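Long-range contacts in putative acetyltransferase (Nocardia farcinica, PDB 3D9W), which probably transfers acetyl groups from acetyl-coenzyme A to the amino group of arylamines: residues A[32-38]-A[93-98]; A[41-45]-A[85-89]; A[99-105]-A[117-123]; A[139-144]-A[224-228]. One frame throughout, in Å; residues are numbered along the deposited sequence.

Contact 1 of 4, residues A[32-38]-A[93-98]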
loop_
_atom_site.group_PDB
_atom_site.type_symbol
_atom_site.label_atom_id
_atom_site.label_comp_id
_atom_site.label_asym_id
_atom_site.label_seq_id
_atom_site.Cartn_x
_atom_site.Cartn_y
_atom_site.Cartn_z
ATOM N N ALA A 32 7.706 17.053 13.303
ATOM C CA ALA A 32 8.975 17.363 12.660
ATOM C C ALA A 32 9.449 16.113 11.932
ATOM O O ALA A 32 8.969 15.003 12.208
ATOM C CB ALA A 32 10.006 17.777 13.704
ATOM N N PRO A 33 10.398 16.275 10.992
ATOM C CA PRO A 33 10.972 15.185 10.196
ATOM C C PRO A 33 11.977 14.305 10.936
ATOM O O PRO A 33 13.114 14.143 10.487
ATOM C CB PRO A 33 11.611 15.920 9.025
ATOM C CG PRO A 33 12.054 17.197 9.651
ATOM C CD PRO A 33 10.859 17.581 10.488
ATOM N N THR A 34 11.549 13.731 12.055
ATOM C CA THR A 34 12.403 12.862 12.859
ATOM C C THR A 34 12.038 11.396 12.627
ATOM O O THR A 34 10.889 11.076 12.288
ATOM C CB THR A 34 12.268 13.192 14.375
ATOM O OG1 THR A 34 10.928 12.930 14.823
ATOM C CG2 THR A 34 12.605 14.670 14.626
ATOM N N LEU A 35 13.020 10.508 12.787
ATOM C CA LEU A 35 12.783 9.079 12.596
ATOM C C LEU A 35 11.636 8.625 13.491
ATOM O O LEU A 35 10.902 7.697 13.139
ATOM C CB LEU A 35 14.045 8.255 12.920
ATOM C CG LEU A 35 13.911 6.721 12.869
ATOM C CD1 LEU A 35 13.502 6.272 11.475
ATOM C CD2 LEU A 35 15.222 6.077 13.253
ATOM N N ALA A 36 11.491 9.277 14.645
ATOM C CA ALA A 36 10.429 8.936 15.586
ATOM C C ALA A 36 9.070 9.189 14.945
ATOM O O ALA A 36 8.143 8.388 15.086
ATOM C CB ALA A 36 10.570 9.745 16.857
ATOM N N THR A 37 8.962 10.304 14.233
ATOM C CA THR A 37 7.729 10.660 13.549
ATOM C C THR A 37 7.462 9.693 12.391
ATOM O O THR A 37 6.349 9.185 12.236
ATOM C CB THR A 37 7.807 12.101 13.010
ATOM O OG1 THR A 37 7.562 13.014 14.085
ATOM C CG2 THR A 37 6.792 12.325 11.890
ATOM N N LEU A 38 8.488 9.437 11.582
ATOM C CA LEU A 38 8.338 8.536 10.444
ATOM C C LEU A 38 7.874 7.168 10.891
ATOM O O LEU A 38 7.029 6.558 10.251
ATOM C CB LEU A 38 9.654 8.396 9.679
ATOM C CG LEU A 38 9.582 7.639 8.353
ATOM C CD1 LEU A 38 8.679 8.367 7.377
ATOM C CD2 LEU A 38 10.972 7.518 7.790
ATOM N N LEU A 93 4.472 13.382 4.100
ATOM C CA LEU A 93 5.903 13.306 4.380
ATOM C C LEU A 93 6.578 14.606 3.996
ATOM O O LEU A 93 7.283 15.207 4.798
ATOM C CB LEU A 93 6.542 12.157 3.600
ATOM C CG LEU A 93 6.151 10.757 4.045
ATOM C CD1 LEU A 93 6.842 9.736 3.165
ATOM C CD2 LEU A 93 6.542 10.566 5.492
ATOM N N GLU A 94 6.358 15.034 2.761
ATOM C CA GLU A 94 6.946 16.269 2.264
ATOM C C GLU A 94 6.578 17.417 3.203
ATOM O O GLU A 94 7.444 18.122 3.734
ATOM C CB GLU A 94 6.421 16.555 0.861
ATOM C CG GLU A 94 7.160 17.642 0.143
ATOM C CD GLU A 94 6.729 17.750 -1.297
ATOM O OE1 GLU A 94 5.588 18.193 -1.543
ATOM O OE2 GLU A 94 7.527 17.379 -2.187
ATOM N N ARG A 95 5.277 17.585 3.410
ATOM C CA ARG A 95 4.774 18.626 4.284
ATOM C C ARG A 95 5.534 18.732 5.600
ATOM O O ARG A 95 5.883 19.829 6.025
ATOM C CB ARG A 95 3.290 18.394 4.555
ATOM C CG ARG A 95 2.426 18.839 3.404
ATOM C CD ARG A 95 2.626 20.327 3.155
ATOM N NE ARG A 95 2.134 21.111 4.286
ATOM C CZ ARG A 95 0.850 21.364 4.522
ATOM N NH1 ARG A 95 -0.089 20.906 3.702
ATOM N NH2 ARG A 95 0.503 22.063 5.592
ATOM N N LEU A 96 5.796 17.593 6.234
ATOM C CA LEU A 96 6.497 17.578 7.508
ATOM C C LEU A 96 7.999 17.825 7.390
ATOM O O LEU A 96 8.721 17.760 8.383
ATOM C CB LEU A 96 6.232 16.259 8.219
ATOM C CG LEU A 96 4.735 15.958 8.350
ATOM C CD1 LEU A 96 4.522 14.606 9.008
ATOM C CD2 LEU A 96 4.068 17.046 9.154
ATOM N N GLY A 97 8.467 18.117 6.179
ATOM C CA GLY A 97 9.883 18.391 5.984
ATOM C C GLY A 97 10.764 17.171 5.792
ATOM O O GLY A 97 11.959 17.203 6.077
ATOM N N PHE A 98 10.180 16.089 5.306
ATOM C CA PHE A 98 10.935 14.870 5.067
ATOM C C PHE A 98 11.547 14.876 3.678
ATOM O O PHE A 98 11.126 15.629 2.799
ATOM C CB PHE A 98 10.028 13.650 5.186
ATOM C CG PHE A 98 9.835 13.176 6.587
ATOM C CD1 PHE A 98 10.894 12.628 7.293
ATOM C CD2 PHE A 98 8.584 13.247 7.193
ATOM C CE1 PHE A 98 10.719 12.154 8.584
ATOM C CE2 PHE A 98 8.395 12.775 8.490
ATOM C CZ PHE A 98 9.469 12.225 9.186
#

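Contact 2 of 4, residues A[41-45]-A[85-89]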
loop_
_atom_site.group_PDB
_atom_site.type_symbol
_atom_site.label_atom_id
_atom_site.label_comp_id
_atom_site.label_asym_id
_atom_site.label_seq_id
_atom_site.Cartn_x
_atom_site.Cartn_y
_atom_site.Cartn_z
ATOM N N LEU A 41 4.168 7.657 11.568
ATOM C CA LEU A 41 3.380 7.966 10.394
ATOM C C LEU A 41 3.060 6.663 9.679
ATOM O O LEU A 41 1.905 6.383 9.365
ATOM C CB LEU A 41 4.159 8.902 9.473
ATOM C CG LEU A 41 4.412 10.319 10.005
ATOM C CD1 LEU A 41 5.193 11.146 8.977
ATOM C CD2 LEU A 41 3.077 10.989 10.295
ATOM N N VAL A 42 4.090 5.856 9.444
ATOM C CA VAL A 42 3.925 4.578 8.766
ATOM C C VAL A 42 2.971 3.633 9.488
ATOM O O VAL A 42 2.122 2.981 8.874
ATOM C CB VAL A 42 5.271 3.875 8.607
ATOM C CG1 VAL A 42 5.084 2.536 7.920
ATOM C CG2 VAL A 42 6.202 4.759 7.813
ATOM N N TYR A 43 3.117 3.562 10.800
ATOM C CA TYR A 43 2.285 2.700 11.616
ATOM C C TYR A 43 0.808 3.115 11.592
ATOM O O TYR A 43 -0.076 2.296 11.327
ATOM C CB TYR A 43 2.834 2.714 13.041
ATOM C CG TYR A 43 2.098 1.845 14.027
ATOM C CD1 TYR A 43 0.860 2.235 14.541
ATOM C CD2 TYR A 43 2.660 0.655 14.485
ATOM C CE1 TYR A 43 0.198 1.467 15.495
ATOM C CE2 TYR A 43 2.013 -0.122 15.439
ATOM C CZ TYR A 43 0.781 0.292 15.944
ATOM O OH TYR A 43 0.148 -0.452 16.914
ATOM N N ARG A 44 0.545 4.389 11.860
ATOM C CA ARG A 44 -0.821 4.904 11.882
ATOM C C ARG A 44 -1.546 4.676 10.564
ATOM O O ARG A 44 -2.676 4.194 10.547
ATOM C CB ARG A 44 -0.816 6.405 12.190
ATOM C CG ARG A 44 -0.211 6.790 13.521
ATOM C CD ARG A 44 -0.921 6.100 14.657
ATOM N NE ARG A 44 -0.497 6.619 15.954
ATOM C CZ ARG A 44 -0.893 6.120 17.120
ATOM N NH1 ARG A 44 -1.725 5.086 17.145
ATOM N NH2 ARG A 44 -0.453 6.649 18.254
ATOM N N HIS A 45 -0.881 5.039 9.468
ATOM C CA HIS A 45 -1.432 4.907 8.120
ATOM C C HIS A 45 -1.695 3.459 7.738
ATOM O O HIS A 45 -2.805 3.106 7.355
ATOM C CB HIS A 45 -0.476 5.544 7.098
ATOM C CG HIS A 45 -1.039 5.656 5.710
ATOM N ND1 HIS A 45 -1.108 6.854 5.032
ATOM C CD2 HIS A 45 -1.530 4.720 4.864
ATOM C CE1 HIS A 45 -1.615 6.651 3.829
ATOM N NE2 HIS A 45 -1.879 5.365 3.702
ATOM N N ASN A 85 -2.502 5.157 -1.926
ATOM C CA ASN A 85 -1.919 5.226 -0.596
ATOM C C ASN A 85 -0.580 5.945 -0.552
ATOM O O ASN A 85 -0.376 6.830 0.275
ATOM C CB ASN A 85 -1.760 3.821 -0.025
ATOM C CG ASN A 85 -2.876 3.452 0.918
ATOM O OD1 ASN A 85 -3.110 4.132 1.906
ATOM N ND2 ASN A 85 -3.567 2.369 0.622
ATOM N N ALA A 86 0.337 5.571 -1.435
ATOM C CA ALA A 86 1.652 6.194 -1.448
ATOM C C ALA A 86 1.581 7.673 -1.808
ATOM O O ALA A 86 2.310 8.493 -1.244
ATOM C CB ALA A 86 2.572 5.452 -2.418
ATOM N N GLY A 87 0.696 8.007 -2.743
ATOM C CA GLY A 87 0.547 9.387 -3.176
ATOM C C GLY A 87 0.154 10.325 -2.056
ATOM O O GLY A 87 0.629 11.463 -1.964
ATOM N N LEU A 88 -0.725 9.836 -1.195
ATOM C CA LEU A 88 -1.192 10.623 -0.068
ATOM C C LEU A 88 -0.097 10.696 0.985
ATOM O O LEU A 88 0.191 11.767 1.525
ATOM C CB LEU A 88 -2.447 9.988 0.527
ATOM C CG LEU A 88 -3.176 10.783 1.601
ATOM C CD1 LEU A 88 -3.628 12.106 1.014
ATOM C CD2 LEU A 88 -4.361 9.976 2.120
ATOM N N PHE A 89 0.519 9.550 1.264
ATOM C CA PHE A 89 1.586 9.476 2.257
ATOM C C PHE A 89 2.767 10.364 1.873
ATOM O O PHE A 89 3.380 10.997 2.728
ATOM C CB PHE A 89 2.059 8.030 2.424
ATOM C CG PHE A 89 2.845 7.796 3.679
ATOM C CD1 PHE A 89 2.223 7.835 4.921
ATOM C CD2 PHE A 89 4.205 7.557 3.626
ATOM C CE1 PHE A 89 2.952 7.637 6.094
ATOM C CE2 PHE A 89 4.933 7.358 4.791
ATOM C CZ PHE A 89 4.307 7.399 6.025
#

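Contact 3 of 4, residues A[99-105]-A[117-123]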
loop_
_atom_site.group_PDB
_atom_site.type_symbol
_atom_site.label_atom_id
_atom_site.label_comp_id
_atom_site.label_asym_id
_atom_site.label_seq_id
_atom_site.Cartn_x
_atom_site.Cartn_y
_atom_site.Cartn_z
ATOM N N GLY A 99 12.549 14.024 3.494
ATOM C CA GLY A 99 13.192 13.892 2.203
ATOM C C GLY A 99 12.451 12.765 1.521
ATOM O O GLY A 99 12.495 11.625 1.986
ATOM N N VAL A 100 11.764 13.074 0.425
ATOM C CA VAL A 100 10.992 12.062 -0.279
ATOM C C VAL A 100 11.343 11.894 -1.744
ATOM O O VAL A 100 11.361 12.855 -2.516
ATOM C CB VAL A 100 9.490 12.346 -0.158
ATOM C CG1 VAL A 100 8.700 11.305 -0.925
ATOM C CG2 VAL A 100 9.090 12.332 1.305
ATOM N N THR A 101 11.611 10.642 -2.104
ATOM C CA THR A 101 11.980 10.259 -3.463
ATOM C C THR A 101 11.289 8.917 -3.721
ATOM O O THR A 101 11.161 8.103 -2.818
ATOM C CB THR A 101 13.527 10.143 -3.576
ATOM O OG1 THR A 101 13.900 9.653 -4.868
ATOM C CG2 THR A 101 14.052 9.228 -2.513
ATOM N N GLY A 102 10.834 8.678 -4.941
ATOM C CA GLY A 102 10.127 7.439 -5.189
ATOM C C GLY A 102 10.827 6.313 -5.907
ATOM O O GLY A 102 11.819 6.509 -6.593
ATOM N N HIS A 103 10.280 5.117 -5.726
ATOM C CA HIS A 103 10.777 3.896 -6.353
ATOM C C HIS A 103 9.575 3.044 -6.754
ATOM O O HIS A 103 8.454 3.265 -6.295
ATOM C CB HIS A 103 11.652 3.074 -5.396
ATOM C CG HIS A 103 12.943 3.733 -5.011
ATOM N ND1 HIS A 103 13.647 4.558 -5.859
ATOM C CD2 HIS A 103 13.694 3.627 -3.887
ATOM C CE1 HIS A 103 14.775 4.929 -5.278
ATOM N NE2 HIS A 103 14.827 4.376 -4.081
ATOM N N THR A 104 9.816 2.071 -7.620
ATOM C CA THR A 104 8.763 1.180 -8.072
ATOM C C THR A 104 9.266 -0.243 -7.990
ATOM O O THR A 104 10.401 -0.540 -8.352
ATOM C CB THR A 104 8.353 1.457 -9.519
ATOM O OG1 THR A 104 7.633 2.691 -9.584
ATOM C CG2 THR A 104 7.460 0.350 -10.025
ATOM N N GLY A 105 8.410 -1.127 -7.510
ATOM C CA GLY A 105 8.802 -2.509 -7.392
ATOM C C GLY A 105 7.913 -3.423 -8.197
ATOM O O GLY A 105 6.859 -3.012 -8.689
ATOM N N ALA A 117 6.326 -3.414 -13.069
ATOM C CA ALA A 117 6.847 -2.594 -11.979
ATOM C C ALA A 117 5.750 -1.554 -11.744
ATOM O O ALA A 117 5.778 -0.458 -12.313
ATOM C CB ALA A 117 8.153 -1.917 -12.380
ATOM N N THR A 118 4.777 -1.914 -10.911
ATOM C CA THR A 118 3.654 -1.036 -10.635
ATOM C C THR A 118 3.313 -0.933 -9.155
ATOM O O THR A 118 2.167 -0.667 -8.786
ATOM C CB THR A 118 2.417 -1.518 -11.406
ATOM O OG1 THR A 118 2.001 -2.788 -10.900
ATOM C CG2 THR A 118 2.743 -1.670 -12.886
ATOM N N HIS A 119 4.312 -1.145 -8.304
ATOM C CA HIS A 119 4.089 -1.063 -6.867
ATOM C C HIS A 119 4.840 0.111 -6.225
ATOM O O HIS A 119 6.051 0.047 -6.001
ATOM C CB HIS A 119 4.498 -2.360 -6.185
ATOM C CG HIS A 119 4.288 -2.327 -4.712
ATOM N ND1 HIS A 119 3.042 -2.152 -4.150
ATOM C CD2 HIS A 119 5.169 -2.350 -3.685
ATOM C CE1 HIS A 119 3.166 -2.063 -2.838
ATOM N NE2 HIS A 119 4.446 -2.180 -2.532
ATOM N N ALA A 120 4.098 1.169 -5.911
ATOM C CA ALA A 120 4.664 2.373 -5.328
ATOM C C ALA A 120 5.425 2.158 -4.025
ATOM O O ALA A 120 4.925 1.536 -3.085
ATOM C CB ALA A 120 3.564 3.396 -5.123
ATOM N N LEU A 121 6.645 2.680 -3.979
ATOM C CA LEU A 121 7.486 2.579 -2.793
ATOM C C LEU A 121 8.081 3.945 -2.538
ATOM O O LEU A 121 8.264 4.725 -3.468
ATOM C CB LEU A 121 8.612 1.558 -2.997
ATOM C CG LEU A 121 8.231 0.069 -3.011
ATOM C CD1 LEU A 121 9.463 -0.779 -3.352
ATOM C CD2 LEU A 121 7.638 -0.346 -1.653
ATOM N N LEU A 122 8.374 4.241 -1.278
ATOM C CA LEU A 122 8.950 5.527 -0.929
ATOM C C LEU A 122 10.287 5.399 -0.192
ATOM O O LEU A 122 10.388 4.709 0.824
ATOM C CB LEU A 122 7.961 6.329 -0.078
ATOM C CG LEU A 122 6.598 6.645 -0.698
ATOM C CD1 LEU A 122 5.681 7.313 0.322
ATOM C CD2 LEU A 122 6.795 7.550 -1.905
ATOM N N ARG A 123 11.310 6.057 -0.739
ATOM C CA ARG A 123 12.662 6.100 -0.169
ATOM C C ARG A 123 12.647 7.402 0.644
ATOM O O ARG A 123 12.533 8.500 0.081
ATOM C CB ARG A 123 13.696 6.170 -1.301
ATOM C CG ARG A 123 15.150 6.351 -0.883
ATOM C CD ARG A 123 15.985 6.822 -2.074
ATOM N NE ARG A 123 17.363 7.157 -1.735
ATOM C CZ ARG A 123 18.389 6.314 -1.860
ATOM N NH1 ARG A 123 18.190 5.080 -2.318
ATOM N NH2 ARG A 123 19.617 6.700 -1.538
#

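Contact 4 of 4, residues A[139-144]-A[224-228]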
loop_
_atom_site.group_PDB
_atom_site.type_symbol
_atom_site.label_atom_id
_atom_site.label_comp_id
_atom_site.label_asym_id
_atom_site.label_seq_id
_atom_site.Cartn_x
_atom_site.Cartn_y
_atom_site.Cartn_z
ATOM N N PHE A 139 1.022 -1.425 0.280
ATOM C CA PHE A 139 0.946 -2.837 -0.069
ATOM C C PHE A 139 -0.338 -3.468 0.469
ATOM O O PHE A 139 -0.913 -4.351 -0.166
ATOM C CB PHE A 139 2.161 -3.610 0.466
ATOM C CG PHE A 139 2.276 -5.017 -0.088
ATOM C CD1 PHE A 139 2.663 -5.235 -1.410
ATOM C CD2 PHE A 139 1.949 -6.120 0.698
ATOM C CE1 PHE A 139 2.722 -6.530 -1.940
ATOM C CE2 PHE A 139 2.003 -7.422 0.178
ATOM C CZ PHE A 139 2.392 -7.623 -1.146
ATOM N N GLY A 140 -0.779 -3.018 1.641
ATOM C CA GLY A 140 -1.988 -3.562 2.222
ATOM C C GLY A 140 -1.692 -4.494 3.370
ATOM O O GLY A 140 -2.596 -4.878 4.099
ATOM N N ARG A 141 -0.423 -4.859 3.527
ATOM C CA ARG A 141 0.006 -5.749 4.597
ATOM C C ARG A 141 1.256 -5.176 5.261
ATOM O O ARG A 141 2.222 -5.893 5.524
ATOM C CB ARG A 141 0.307 -7.136 4.029
ATOM C CG ARG A 141 0.638 -8.214 5.065
ATOM C CD ARG A 141 0.820 -9.544 4.361
ATOM N NE ARG A 141 1.099 -10.668 5.251
ATOM C CZ ARG A 141 2.240 -10.845 5.909
ATOM N NH1 ARG A 141 3.232 -9.966 5.800
ATOM N NH2 ARG A 141 2.394 -11.927 6.654
ATOM N N GLY A 142 1.233 -3.878 5.533
ATOM C CA GLY A 142 2.378 -3.250 6.148
ATOM C C GLY A 142 3.534 -3.303 5.180
ATOM O O GLY A 142 3.314 -3.399 3.976
ATOM N N PRO A 143 4.782 -3.258 5.666
ATOM C CA PRO A 143 5.195 -3.162 7.067
ATOM C C PRO A 143 4.645 -1.935 7.779
ATOM O O PRO A 143 4.548 -0.870 7.184
ATOM C CB PRO A 143 6.710 -3.118 6.963
ATOM C CG PRO A 143 6.974 -3.944 5.794
ATOM C CD PRO A 143 5.960 -3.443 4.808
ATOM N N LEU A 144 4.300 -2.089 9.056
ATOM C CA LEU A 144 3.768 -0.973 9.845
ATOM C C LEU A 144 4.842 -0.055 10.439
ATOM O O LEU A 144 4.560 0.747 11.322
ATOM C CB LEU A 144 2.842 -1.493 10.950
ATOM C CG LEU A 144 3.293 -2.683 11.793
ATOM C CD1 LEU A 144 4.517 -2.307 12.617
ATOM C CD2 LEU A 144 2.144 -3.114 12.695
ATOM N N LEU A 224 -9.650 -6.812 -1.193
ATOM C CA LEU A 224 -9.544 -5.919 -0.048
ATOM C C LEU A 224 -8.619 -6.427 1.054
ATOM O O LEU A 224 -8.573 -7.621 1.364
ATOM C CB LEU A 224 -10.932 -5.695 0.554
ATOM C CG LEU A 224 -12.095 -5.493 -0.415
ATOM C CD1 LEU A 224 -13.399 -5.377 0.354
ATOM C CD2 LEU A 224 -11.844 -4.254 -1.249
ATOM N N GLN A 225 -7.877 -5.507 1.645
ATOM C CA GLN A 225 -7.010 -5.863 2.741
ATOM C C GLN A 225 -7.242 -4.822 3.818
ATOM O O GLN A 225 -7.607 -3.685 3.525
ATOM C CB GLN A 225 -5.546 -5.838 2.327
ATOM C CG GLN A 225 -5.191 -6.748 1.195
ATOM C CD GLN A 225 -3.720 -6.692 0.886
ATOM O OE1 GLN A 225 -2.894 -7.216 1.635
ATOM N NE2 GLN A 225 -3.377 -6.036 -0.217
ATOM N N ARG A 226 -7.074 -5.230 5.067
ATOM C CA ARG A 226 -7.213 -4.330 6.198
ATOM C C ARG A 226 -6.059 -4.781 7.063
ATOM O O ARG A 226 -5.912 -5.974 7.335
ATOM C CB ARG A 226 -8.545 -4.537 6.918
ATOM C CG ARG A 226 -8.788 -3.532 8.025
ATOM C CD ARG A 226 -8.843 -2.128 7.470
ATOM N NE ARG A 226 -9.228 -1.168 8.496
ATOM C CZ ARG A 226 -8.382 -0.554 9.314
ATOM N NH1 ARG A 226 -7.080 -0.784 9.229
ATOM N NH2 ARG A 226 -8.840 0.277 10.235
ATOM N N PHE A 227 -5.218 -3.848 7.481
ATOM C CA PHE A 227 -4.066 -4.244 8.271
ATOM C C PHE A 227 -4.043 -3.724 9.702
ATOM O O PHE A 227 -4.197 -2.527 9.954
ATOM C CB PHE A 227 -2.786 -3.834 7.548
ATOM C CG PHE A 227 -1.551 -4.388 8.164
ATOM C CD1 PHE A 227 -1.386 -5.759 8.288
ATOM C CD2 PHE A 227 -0.557 -3.540 8.647
ATOM C CE1 PHE A 227 -0.254 -6.283 8.889
ATOM C CE2 PHE A 227 0.582 -4.055 9.251
ATOM C CZ PHE A 227 0.733 -5.431 9.374
ATOM N N HIS A 228 -3.854 -4.650 10.634
ATOM C CA HIS A 228 -3.788 -4.322 12.048
ATOM C C HIS A 228 -2.401 -4.710 12.570
ATOM O O HIS A 228 -1.667 -5.447 11.903
ATOM C CB HIS A 228 -4.898 -5.057 12.810
ATOM C CG HIS A 228 -6.284 -4.651 12.396
ATOM N ND1 HIS A 228 -6.770 -3.373 12.571
ATOM C CD2 HIS A 228 -7.283 -5.355 11.809
ATOM C CE1 HIS A 228 -8.007 -3.307 12.112
ATOM N NE2 HIS A 228 -8.343 -4.496 11.646
#

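Contact 1 of 4, residues A[32-38]-A[93-98]
P33 and F98 form the heart of this contact, in which the turn leading into helix 35-48, with its first residues, packs against the Schellman motif that ends helix 82-95. The inverse gamma turn centred on P33 lays its CA over one face of the F98 ring, a CH-pi contact 3.6 Å from the centroid and 22° off the normal, while P33 CB lies 3.8 Å from F98 CD1. The pyrrolidine atoms CB, CG and CD lie by the carbonyl oxygens of L96 and G97, with P33 CD 3.0 Å from L96 O. L38 CD1 lies over the opposite face of the phenyl, and L38 CB is 3.9 Å from F98 CZ; T37 CG2 meets the ring edge, 3.8 Å from F98 CE2.

Backbone bonds shape both chain ends. G97 takes a positive phi of 85°, easily reached by glycine, which turns the chain off the helix: its N bonds to E94 O and F98 N bonds to L93 O at 3.1 Å. On the other side T34 is the N-cap, its OG1 accepting a weak bond from T37 N (3.3 Å), and L35 N is held by D128. L41, and V124 of strand 117-125, also touch F98.

Purely aliphatic packing continues inward from the ring. With chi1 at -172°, L38 places its CG opposite its own amide nitrogen, and its CD1 rests 3.6 Å from L93 CD2.

Contact 2 of 4, residues A[41-45]-A[85-89]
H45 and F89 meet as an offset edge-to-face pair: the edge of the phenyl is turned toward the face of the imidazole, with the centroids 5.3 Å apart and the planes at 89°. The nearest atoms are H45 ND1 and F89 CD1, at 3.5 Å. H45 holds CG anti to the backbone N (chi1 -171°), which extends its ring across the gap between the helices.

One polar bond joins the segments. H45 NE2 donates almost straight to N85 OD1, modelled at 2.5 Å, a length not to be pressed at this resolution; the amide oxygen lies close to the imidazole plane, at the ring's edge. H45 ND1 is bonded to Y21 OH of helix 18-25, so both ring nitrogens are satisfied in a buried setting, and the rotation of the ring is fixed from two sides. A histidine suits such a place, with two polar atoms on a flat ring.

These are helices 35-48 and 82-95 of the N-terminal helical part of the arylamine N-acetyltransferase fold. The axes of segments 41-45 and 85-89 approach to 12.1 Å, their directions 136° apart, a wide spacing bridged by large side chains.

The apolar contacts converge on the far end of the phenyl. F89 CZ lies 3.8 Å from L41 CB and 3.7 Å from V42 CG2, while L41 O comes to the ring edge near its plane. F89 also touches L122 of strand 117-125.

Contact 3 of 4, residues A[99-105]-A[117-123]
T101 and R123 pair backbone to backbone at one end of these strands: T101 N donates to R123 O at 3.2 Å, and R123 N returns a 2.9 Å bond to T101 O. Next comes H103 with L121, where H103 N reaches L121 O at 3.1 Å and L121 N reaches H103 O at 3.0 Å. G105 and H119 complete the set, with G105 N giving to H119 O (3.0 Å) and H119 N to G105 O (3.2 Å).

Strands 99-107 and 117-125 thus form an antiparallel beta hairpin within the larger antiparallel sheet, broken in rhythm by a classic beta bulge in which T118 and H119 both face G105. In the non-hydrogen-bonded pair G102 and L122, the backbone bonds go outward, G102 to Q198 and L122 to C135.

Side-chain polar atoms also find partners beyond the hairpin. H103 ND1 bonds to A196 O, T104 OG1 to Q198 OE1, and H119 NE2 to D136 OD1. As H119 also touches C82, the arrangement is consistent with the Cys-His-Asp catalytic triad of this family.

R123, with CG anti to the backbone N (chi1 175°), runs its extended chain beside T101, the aliphatic parts packing with R123 CB 3.3 Å from T101 CG2. The same chain passes the H103 imidazole at a slant, the ring and guanidinium planes 80° apart. V100 CG1 is 4.3 Å from L122 CD2, and L93 of helix 82-95 touches both side chains.

Contact 4 of 4, residues A[139-144]-A[224-228]
The irregular loop between strands 132-135 and 147-148 packs on an edge strand, 223-227, chiefly where R141, G142 and L144 cover one face and an edge of F227, whose ring W161 also meets. A chi1 of -171° sets F227 CG opposite the backbone N and so carries the ring under the loop backbone: R141 C sits 3.9 Å above its plane over the centre, and G142 N is 3.6 Å above it, nearer the rim. L144 comes from the edge instead, its CB 3.8 Å from F227 CE2 and the two side chains crossing at about a right angle. Glycine suits G140 and G142, whose phi values are both positive and whose backbone presses close to the strand.

Strand 223-227 borders a four-stranded antiparallel sheet, so the contact ties that sheet to a loop connecting two strands of the eight-stranded one. Q225 NE2 gives a bent 3.0 Å bond (133° at the hydrogen) to F139 O, on a lone pair in the carbonyl plane but tilted from the Q225 amide plane. Q225 OE1 accepts from H232 NE2, consistent with the modelled amide orientation.

R141 NH2 forms a salt bridge with E243, while R190 hydrogen-bonds to the carbonyl oxygens of R141 and G142. F139 meets H119 edge-to-face, placing this loop next to the presumed active site.

Contacts 1 and 2 join the same two helices, 35-48 and 82-95, at different depths. Contact 1 sits toward the periphery, only partly buried, and relies on apolar packing and helix-end motifs; contact 2 is fully buried and adds a polar histidine-asparagine bond. L41 bridges them, its CD1 packing on L93 and L96. Contact 3, also partly buried, belongs to the sheet on which helix 82-95 lies, with A86 on A120, and its chemistry is mostly main-chain hydrogen bonding. Contact 4 is buried like contact 2 but has no regular pairing: a glycine-rich loop backbone rests on an aromatic ring. It meets contact 2 where V42 and Y43 touch P143 and L144.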